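PDB 2R2A: zona occludens toxin N-terminal domain-containing protein from Neisseria meningitidis MC58, which is the N-terminal, P-loop NTPase-like domain of a predicted membrane protein related to zonular occludens toxin and probably binds nucleotide. Local coordinates for residues E6-T11 against D125-T130; G12-G17 against L129-K134; K42-I47 against P84-S89. All coordinates share one frame; numbering follows the deposited sequence.

Overall arrangement
All three contacts reach one mixed sheet, whose central strands run in the order 43-45, 90-93, 125-130, 7-11. Interaction 1 pairs strands 7-11 and 125-130, its centre about 3 Å from that of the chain. Interaction 2, centred about 11 Å from interaction 1, continues from the C-terminal ends of the same two strands and shares Leu-129 and Thr-130 with it. Interaction 3, centred about 14 Å from interaction 1 and 23 Å from interaction 2, lies on the opposite side of the chain's centre from interaction 2; both its segments fall between those of interaction 1 in sequence. Strand 7-11 thus leads directly into the probable phosphate-binding loop, beside the loop after strand 125-130.

Interaction 1: residues E6-T11 against D125-T130; sequences EICLIT and DIFVLT
Cys-8 and Phe-127 meet in the middle of the contact: Cys-8 CB lies 3.6 Å from Phe-127 CD1, approaching the ring obliquely. Cys-8 SG sits anti to its own backbone N (chi1 175°) and lies 4.9 Å from the Phe-127 ring centroid, a sulfur-aromatic contact. On the same face of the sheet, Ile-10 lies side by side with Leu-129, with Ile-10 CB near Leu-129 CG; helix 18-28 packs here through Met-22, which touches both Ile-10 and Phe-127. The other face carries Ile-7 beside Ile-126 and, further along, Leu-9 CD1 against Val-128 CG2 at 3.8 Å. Each extended strand sends successive side chains to alternate faces, and the in-register parallel pairing, with strand axes 4.7 Å apart and 16° between their directions, sets partners on the same face. Strand 7-11 runs into what is probably the phosphate-binding loop, as the first strand does in P-loop NTPases. Its backbone bonds alternate in direction: Cys-8 N donates to Ile-126 O, whereas Val-128 N donates to Cys-8 O at 2.9 Å. At the C-terminal end the methyls Thr-11 CG2 and Thr-130 CG2 touch at 3.7 Å, while the hydroxyls of Thr-11 and Thr-130 bond to His-149 and Gln-97, respectively. At the opposite end, Glu-6 N donates to Asp-125 OD1 at 2.9 Å, meeting it from 56° out of the carboxylate plane; Asp-125 OD2 forms a salt bridge with Arg-41.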
loop_
_atom_site.group_PDB
_atom_site.type_symbol
_atom_site.label_atom_id
_atom_site.label_comp_id
_atom_site.label_asym_id
_atom_site.label_seq_id
_atom_site.Cartn_x
_atom_site.Cartn_y
_atom_site.Cartn_z
ATOM N N GLU A 6 -7.614 7.299 2.478
ATOM C CA GLU A 6 -7.251 6.514 3.639
ATOM C C GLU A 6 -5.951 5.727 3.391
ATOM O O GLU A 6 -5.437 5.722 2.269
ATOM C CB GLU A 6 -8.434 5.617 4.071
ATOM C CG GLU A 6 -8.573 4.320 3.287
ATOM C CD GLU A 6 -9.609 3.354 3.884
ATOM O OE1 GLU A 6 -10.382 3.763 4.782
ATOM O OE2 GLU A 6 -9.655 2.183 3.435
ATOM N N ILE A 7 -5.432 5.129 4.461
ATOM C CA ILE A 7 -4.290 4.221 4.395
ATOM C C ILE A 7 -4.766 2.795 4.682
ATOM O O ILE A 7 -5.368 2.514 5.720
ATOM C CB ILE A 7 -3.149 4.566 5.376
ATOM C CG1 ILE A 7 -2.667 6.002 5.140
ATOM C CG2 ILE A 7 -1.986 3.523 5.209
ATOM C CD1 ILE A 7 -1.529 6.419 6.064
ATOM N N CYS A 8 -4.465 1.923 3.736
ATOM C CA CYS A 8 -4.865 0.523 3.768
ATOM C C CYS A 8 -3.604 -0.331 3.848
ATOM O O CYS A 8 -2.653 -0.140 3.062
ATOM C CB CYS A 8 -5.649 0.188 2.497
ATOM S SG CYS A 8 -6.069 -1.575 2.348
ATOM N N LEU A 9 -3.617 -1.292 4.768
ATOM C CA LEU A 9 -2.506 -2.233 4.960
ATOM C C LEU A 9 -2.884 -3.649 4.469
ATOM O O LEU A 9 -3.981 -4.153 4.789
ATOM C CB LEU A 9 -2.128 -2.257 6.433
ATOM C CG LEU A 9 -1.114 -3.298 6.924
ATOM C CD1 LEU A 9 0.263 -3.141 6.252
ATOM C CD2 LEU A 9 -0.952 -3.211 8.446
ATOM N N ILE A 10 -2.003 -4.287 3.695
ATOM C CA ILE A 10 -2.235 -5.652 3.297
ATOM C C ILE A 10 -1.019 -6.471 3.770
ATOM O O ILE A 10 0.119 -6.168 3.410
ATOM C CB ILE A 10 -2.456 -5.800 1.804
ATOM C CG1 ILE A 10 -3.708 -5.022 1.299
ATOM C CG2 ILE A 10 -2.605 -7.315 1.505
ATOM C CD1 ILE A 10 -3.690 -4.751 -0.260
ATOM N N THR A 11 -1.227 -7.540 4.531
ATOM C CA THR A 11 -0.125 -8.339 5.018
ATOM C C THR A 11 -0.365 -9.824 4.734
ATOM O O THR A 11 -1.495 -10.222 4.357
ATOM C CB THR A 11 0.143 -8.138 6.564
ATOM O OG1 THR A 11 -1.057 -8.441 7.325
ATOM C CG2 THR A 11 0.550 -6.651 6.795
ATOM N N ASP A 125 -4.589 8.529 -1.418
ATOM C CA ASP A 125 -4.839 7.171 -0.906
ATOM C C ASP A 125 -3.561 6.354 -0.931
ATOM O O ASP A 125 -2.808 6.399 -1.886
ATOM C CB ASP A 125 -5.946 6.486 -1.683
ATOM C CG ASP A 125 -7.325 6.912 -1.204
ATOM O OD1 ASP A 125 -7.817 6.312 -0.219
ATOM O OD2 ASP A 125 -7.899 7.854 -1.785
ATOM N N ILE A 126 -3.295 5.611 0.135
ATOM C CA ILE A 126 -2.045 4.900 0.232
ATOM C C ILE A 126 -2.365 3.436 0.542
ATOM O O ILE A 126 -3.235 3.174 1.354
ATOM C CB ILE A 126 -1.179 5.459 1.406
ATOM C CG1 ILE A 126 -0.831 6.939 1.166
ATOM C CG2 ILE A 126 0.090 4.568 1.599
ATOM C CD1 ILE A 126 -0.259 7.691 2.414
ATOM N N PHE A 127 -1.726 2.507 -0.166
ATOM C CA PHE A 127 -1.800 1.049 0.171
ATOM C C PHE A 127 -0.380 0.626 0.504
ATOM O O PHE A 127 0.531 0.874 -0.292
ATOM C CB PHE A 127 -2.273 0.238 -1.027
ATOM C CG PHE A 127 -3.684 0.529 -1.421
ATOM C CD1 PHE A 127 -4.715 -0.268 -0.951
ATOM C CD2 PHE A 127 -3.990 1.658 -2.220
ATOM C CE1 PHE A 127 -6.070 0.016 -1.288
ATOM C CE2 PHE A 127 -5.338 1.959 -2.540
ATOM C CZ PHE A 127 -6.356 1.146 -2.094
ATOM N N VAL A 128 -0.187 -0.073 1.631
ATOM C CA VAL A 128 1.138 -0.601 1.937
ATOM C C VAL A 128 1.007 -2.113 2.106
ATOM O O VAL A 128 0.075 -2.582 2.734
ATOM C CB VAL A 128 1.755 0.017 3.231
ATOM C CG1 VAL A 128 2.373 1.421 2.906
ATOM C CG2 VAL A 128 0.735 0.091 4.355
ATOM N N LEU A 129 1.862 -2.855 1.414
ATOM C CA LEU A 129 1.874 -4.312 1.494
ATOM C C LEU A 129 3.159 -4.697 2.203
ATOM O O LEU A 129 4.248 -4.084 1.953
ATOM C CB LEU A 129 1.886 -4.919 0.082
ATOM C CG LEU A 129 0.587 -4.872 -0.731
ATOM C CD1 LEU A 129 0.220 -3.456 -1.023
ATOM C CD2 LEU A 129 0.786 -5.671 -2.043
ATOM N N THR A 130 3.072 -5.678 3.110
ATOM C CA THR A 130 4.312 -6.099 3.723
ATOM C C THR A 130 4.009 -7.490 4.263
ATOM O O THR A 130 2.841 -7.920 4.238
ATOM C CB THR A 130 4.818 -5.105 4.844
ATOM O OG1 THR A 130 6.093 -5.570 5.352
ATOM C CG2 THR A 130 3.838 -5.053 6.018
#

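Interaction 2: residues G12-G17 against L129-K134; sequences GTPGSG and LTQGPK. With SO4 (sulfate ion), chain C.
Pro-14 and Gln-131 make the principal side-chain contact between the two segments: Pro-14 CG lies 3.1 Å from Gln-131 OE1, and Pro-14 CD is almost as near. The proline belongs to a strand-loop-helix turn consistent with a P-loop (Walker A motif), in which Gly-12 and Gly-17 precede Lys-18 and Thr-19. The side chains of Pro-14 and Gln-131 cross at about a right angle. Gln-131 CG stands anti to the carbonyl carbon (chi1 -68°) and the chain continues extended to CD, which carries CD to the proline ring; its NE2 bonds to Glu-95. Nearer the strand ends, Gln-131 CA directs its hydrogen at Gly-12 O, 3.3 Å away, and Gly-12 N makes a weak, bent bond to Thr-130 O. Gly-12 O also accepts from Lys-18 NZ. The loop itself curls round a sulfate ion, probably from the crystallisation liquor, which probably marks where a nucleotide phosphate would sit. Gly-15 N points almost straight at sulfate O1 (3.1 Å, 169° at the hydrogen), while Gly-17 N is shared between sulfate O2 and O4. Lys-18 NZ and Thr-19 N also bond to the ion. Behind this shell, a type II turn from Thr-13 to Ser-16 shapes the loop. Thr-13 O takes two bonds from one residue, from Ser-16 N at 3.0 Å and from Ser-16 OG at 2.7 Å, the latter lying in the carbonyl plane.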
loop_
_atom_site.group_PDB
_atom_site.type_symbol
_atom_site.label_atom_id
_atom_site.label_comp_id
_atom_site.label_asym_id
_atom_site.label_seq_id
_atom_site.Cartn_x
_atom_site.Cartn_y
_atom_site.Cartn_z
ATOM N N GLY A 12 0.703 -10.588 4.880
ATOM C CA GLY A 12 0.689 -12.034 4.590
ATOM C C GLY A 12 2.053 -12.476 4.109
ATOM O O GLY A 12 2.876 -11.670 3.681
ATOM N N THR A 13 2.332 -13.758 4.283
ATOM C CA THR A 13 3.651 -14.288 3.927
ATOM C C THR A 13 3.882 -14.211 2.393
ATOM O O THR A 13 2.918 -14.103 1.599
ATOM C CB THR A 13 3.758 -15.785 4.342
ATOM O OG1 THR A 13 2.805 -16.547 3.614
ATOM C CG2 THR A 13 3.501 -15.990 5.804
ATOM N N PRO A 14 5.150 -14.271 1.957
ATOM C CA PRO A 14 5.432 -14.335 0.524
ATOM C C PRO A 14 4.697 -15.519 -0.110
ATOM O O PRO A 14 4.702 -16.616 0.446
ATOM C CB PRO A 14 6.947 -14.560 0.450
ATOM C CG PRO A 14 7.457 -13.793 1.727
ATOM C CD PRO A 14 6.398 -14.256 2.760
ATOM N N GLY A 15 4.109 -15.251 -1.277
ATOM C CA GLY A 15 3.342 -16.261 -2.037
ATOM C C GLY A 15 1.888 -16.418 -1.569
ATOM O O GLY A 15 1.151 -17.229 -2.100
ATOM N N SER A 16 1.472 -15.654 -0.556
ATOM C CA SER A 16 0.076 -15.722 -0.072
ATOM C C SER A 16 -0.904 -15.048 -1.032
ATOM O O SER A 16 -2.105 -15.246 -0.930
ATOM C CB SER A 16 -0.046 -15.106 1.347
ATOM O OG SER A 16 0.236 -13.712 1.319
ATOM N N GLY A 17 -0.412 -14.188 -1.924
ATOM C CA GLY A 17 -1.242 -13.521 -2.947
ATOM C C GLY A 17 -1.614 -12.068 -2.670
ATOM O O GLY A 17 -2.682 -11.591 -3.093
ATOM N N LEU A 129 1.862 -2.855 1.414
ATOM C CA LEU A 129 1.874 -4.312 1.494
ATOM C C LEU A 129 3.159 -4.697 2.203
ATOM O O LEU A 129 4.248 -4.084 1.953
ATOM C CB LEU A 129 1.886 -4.919 0.082
ATOM C CG LEU A 129 0.587 -4.872 -0.731
ATOM C CD1 LEU A 129 0.220 -3.456 -1.023
ATOM C CD2 LEU A 129 0.786 -5.671 -2.043
ATOM N N THR A 130 3.072 -5.678 3.110
ATOM C CA THR A 130 4.312 -6.099 3.723
ATOM C C THR A 130 4.009 -7.490 4.263
ATOM O O THR A 130 2.841 -7.920 4.238
ATOM C CB THR A 130 4.818 -5.105 4.844
ATOM O OG1 THR A 130 6.093 -5.570 5.352
ATOM C CG2 THR A 130 3.838 -5.053 6.018
ATOM N N GLN A 131 5.031 -8.172 4.767
ATOM C CA GLN A 131 4.851 -9.509 5.250
ATOM C C GLN A 131 4.264 -9.547 6.668
ATOM O O GLN A 131 3.623 -10.553 7.038
ATOM C CB GLN A 131 6.202 -10.259 5.235
ATOM C CG GLN A 131 6.624 -10.483 3.792
ATOM C CD GLN A 131 8.023 -11.016 3.678
ATOM O OE1 GLN A 131 8.301 -12.063 4.213
ATOM N NE2 GLN A 131 8.916 -10.271 2.985
ATOM N N GLY A 132 4.493 -8.507 7.462
ATOM C CA GLY A 132 3.980 -8.503 8.840
ATOM C C GLY A 132 3.881 -7.054 9.299
ATOM O O GLY A 132 4.758 -6.239 8.991
ATOM N N PRO A 133 2.825 -6.727 10.065
ATOM C CA PRO A 133 2.638 -5.312 10.394
ATOM C C PRO A 133 3.833 -4.725 11.192
ATOM O O PRO A 133 4.158 -3.568 11.013
ATOM C CB PRO A 133 1.363 -5.305 11.288
ATOM C CG PRO A 133 0.784 -6.604 11.177
ATOM C CD PRO A 133 1.795 -7.608 10.667
ATOM N N LYS A 134 4.481 -5.529 12.042
ATOM C CA LYS A 134 5.526 -4.980 12.939
ATOM C C LYS A 134 6.843 -4.642 12.237
ATOM O O LYS A 134 7.780 -4.162 12.870
ATOM C CB LYS A 134 5.762 -5.913 14.115
ATOM C CG LYS A 134 4.505 -6.030 15.011
ATOM C CD LYS A 134 4.762 -7.045 16.085
ATOM C CE LYS A 134 3.751 -6.874 17.211
ATOM N NZ LYS A 134 3.756 -8.018 18.174
HETATM S S SO4 C . 2.630 -12.207 -2.542
HETATM O O1 SO4 C . 4.013 -12.267 -2.260
HETATM O O2 SO4 C . 2.143 -13.362 -3.226
HETATM O O3 SO4 C . 2.449 -10.992 -3.318
HETATM O O4 SO4 C . 1.929 -12.110 -1.260
#

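Interaction 3: residues K42-I47 against P84-S89; sequences KVFTNI and PENIGS
Phe-44 points its ring edge at Asn-86 and Ser-89, and both polar atoms lie in the ring plane: Asn-86 OD1 is 3.1 Å from Phe-44 CZ, and Ser-89 OG is 3.3 Å from Phe-44 CE1. The amide of Asn-86 stands nearly perpendicular to the ring, with the two planes 88° apart. Lys-42 crosses Asn-86 obliquely. Its CG is anti to the backbone N (chi1 -177°), and the chain beyond stays extended, so that Lys-42 NZ reaches Asn-86 OD1 at 3.2 Å and donates in the carbonyl plane. Closer to the backbone, Ser-89 CB packs against Lys-42 O at 3.3 Å. Ser-89 OG donates to Asn-86 O at 2.7 Å, bracing the type II turn from Asn-86 to Ser-89 that leads into strand 90-93. The contact thus joins this turn to the start of the neighbouring parallel strand 43-45, while Asn-86 ND2 bonds to Trp-80 O and the Trp-80 ring meets that of Phe-44. With the ammonium and the ring's C-H edge both directed at Asn-86 OD1, the buried amide oxygen probably gains electrostatic stabilisation from a positive charge and a weakly positive aromatic rim.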
loop_
_atom_site.group_PDB
_atom_site.type_symbol
_atom_site.label_atom_id
_atom_site.label_comp_id
_atom_site.label_asym_id
_atom_site.label_seq_id
_atom_site.Cartn_x
_atom_site.Cartn_y
_atom_site.Cartn_z
ATOM N N LYS A 42 -3.904 9.320 -10.761
ATOM C CA LYS A 42 -2.533 8.912 -11.008
ATOM C C LYS A 42 -2.126 7.893 -9.937
ATOM O O LYS A 42 -2.452 8.084 -8.766
ATOM C CB LYS A 42 -1.621 10.134 -10.936
ATOM C CG LYS A 42 -0.181 9.853 -11.247
ATOM C CD LYS A 42 0.608 11.181 -11.435
ATOM C CE LYS A 42 2.001 10.891 -12.005
ATOM N NZ LYS A 42 2.951 12.071 -11.989
ATOM N N VAL A 43 -1.452 6.816 -10.353
ATOM C CA VAL A 43 -0.973 5.738 -9.458
ATOM C C VAL A 43 0.573 5.737 -9.383
ATOM O O VAL A 43 1.246 5.723 -10.409
ATOM C CB VAL A 43 -1.500 4.345 -9.916
ATOM C CG1 VAL A 43 -1.002 3.196 -8.988
ATOM C CG2 VAL A 43 -3.044 4.317 -9.952
ATOM N N PHE A 44 1.120 5.820 -8.175
ATOM C CA PHE A 44 2.569 5.680 -7.960
ATOM C C PHE A 44 2.776 4.318 -7.342
ATOM O O PHE A 44 2.092 3.973 -6.374
ATOM C CB PHE A 44 3.091 6.762 -7.002
ATOM C CG PHE A 44 2.967 8.177 -7.552
ATOM C CD1 PHE A 44 1.885 8.985 -7.214
ATOM C CD2 PHE A 44 3.966 8.690 -8.371
ATOM C CE1 PHE A 44 1.781 10.300 -7.717
ATOM C CE2 PHE A 44 3.870 9.999 -8.897
ATOM C CZ PHE A 44 2.774 10.796 -8.558
ATOM N N THR A 45 3.689 3.526 -7.884
ATOM C CA THR A 45 3.939 2.226 -7.270
ATOM C C THR A 45 5.310 1.710 -7.596
ATOM O O THR A 45 5.949 2.202 -8.521
ATOM C CB THR A 45 2.827 1.184 -7.619
ATOM O OG1 THR A 45 2.985 -0.011 -6.835
ATOM C CG2 THR A 45 2.807 0.847 -9.112
ATOM N N ASN A 46 5.774 0.740 -6.803
ATOM C CA ASN A 46 7.019 0.019 -7.086
ATOM C C ASN A 46 6.726 -1.409 -7.575
ATOM O O ASN A 46 7.656 -2.190 -7.759
ATOM C CB ASN A 46 7.961 -0.003 -5.848
ATOM C CG ASN A 46 7.356 -0.727 -4.646
ATOM O OD1 ASN A 46 6.148 -0.680 -4.418
ATOM N ND2 ASN A 46 8.209 -1.406 -3.859
ATOM N N ILE A 47 5.443 -1.769 -7.746
ATOM C CA ILE A 47 5.101 -3.130 -8.171
ATOM C C ILE A 47 5.553 -3.375 -9.610
ATOM O O ILE A 47 5.182 -2.620 -10.491
ATOM C CB ILE A 47 3.601 -3.427 -8.056
ATOM C CG1 ILE A 47 3.180 -3.523 -6.561
ATOM C CG2 ILE A 47 3.267 -4.769 -8.704
ATOM C CD1 ILE A 47 1.700 -3.448 -6.406
ATOM N N PRO A 84 1.031 20.045 -7.338
ATOM C CA PRO A 84 -0.254 20.028 -8.029
ATOM C C PRO A 84 -0.562 18.844 -8.942
ATOM O O PRO A 84 -1.684 18.362 -8.916
ATOM C CB PRO A 84 -0.239 21.334 -8.861
ATOM C CG PRO A 84 0.932 22.139 -8.367
ATOM C CD PRO A 84 1.494 21.435 -7.159
ATOM N N GLU A 85 0.386 18.411 -9.772
ATOM C CA GLU A 85 0.103 17.314 -10.701
ATOM C C GLU A 85 -0.135 16.009 -9.948
ATOM O O GLU A 85 -0.694 15.065 -10.513
ATOM C CB GLU A 85 1.231 17.123 -11.713
ATOM C CG GLU A 85 2.642 17.000 -11.105
ATOM C CD GLU A 85 3.423 18.312 -11.152
ATOM O OE1 GLU A 85 3.089 19.215 -11.959
ATOM O OE2 GLU A 85 4.387 18.446 -10.379
ATOM N N ASN A 86 0.280 15.979 -8.681
ATOM C CA ASN A 86 0.214 14.770 -7.841
ATOM C C ASN A 86 -0.871 14.733 -6.754
ATOM O O ASN A 86 -1.040 13.709 -6.081
ATOM C CB ASN A 86 1.581 14.506 -7.216
ATOM C CG ASN A 86 2.662 14.254 -8.248
ATOM O OD1 ASN A 86 2.399 13.779 -9.352
ATOM N ND2 ASN A 86 3.888 14.580 -7.895
ATOM N N ILE A 87 -1.613 15.826 -6.585
ATOM C CA ILE A 87 -2.721 15.853 -5.618
ATOM C C ILE A 87 -3.806 14.851 -6.028
ATOM O O ILE A 87 -4.038 14.632 -7.219
ATOM C CB ILE A 87 -3.317 17.290 -5.398
ATOM C CG1 ILE A 87 -4.331 17.663 -6.483
ATOM C CG2 ILE A 87 -2.197 18.339 -5.237
ATOM C CD1 ILE A 87 -4.672 19.184 -6.555
ATOM N N GLY A 88 -4.415 14.209 -5.032
ATOM C CA GLY A 88 -5.457 13.216 -5.239
ATOM C C GLY A 88 -4.958 11.919 -5.867
ATOM O O GLY A 88 -5.734 11.170 -6.459
ATOM N N SER A 89 -3.668 11.631 -5.730
ATOM C CA SER A 89 -3.113 10.444 -6.382
ATOM C C SER A 89 -3.226 9.237 -5.446
ATOM O O SER A 89 -3.642 9.376 -4.293
ATOM C CB SER A 89 -1.663 10.698 -6.859
ATOM O OG SER A 89 -0.807 11.025 -5.783
#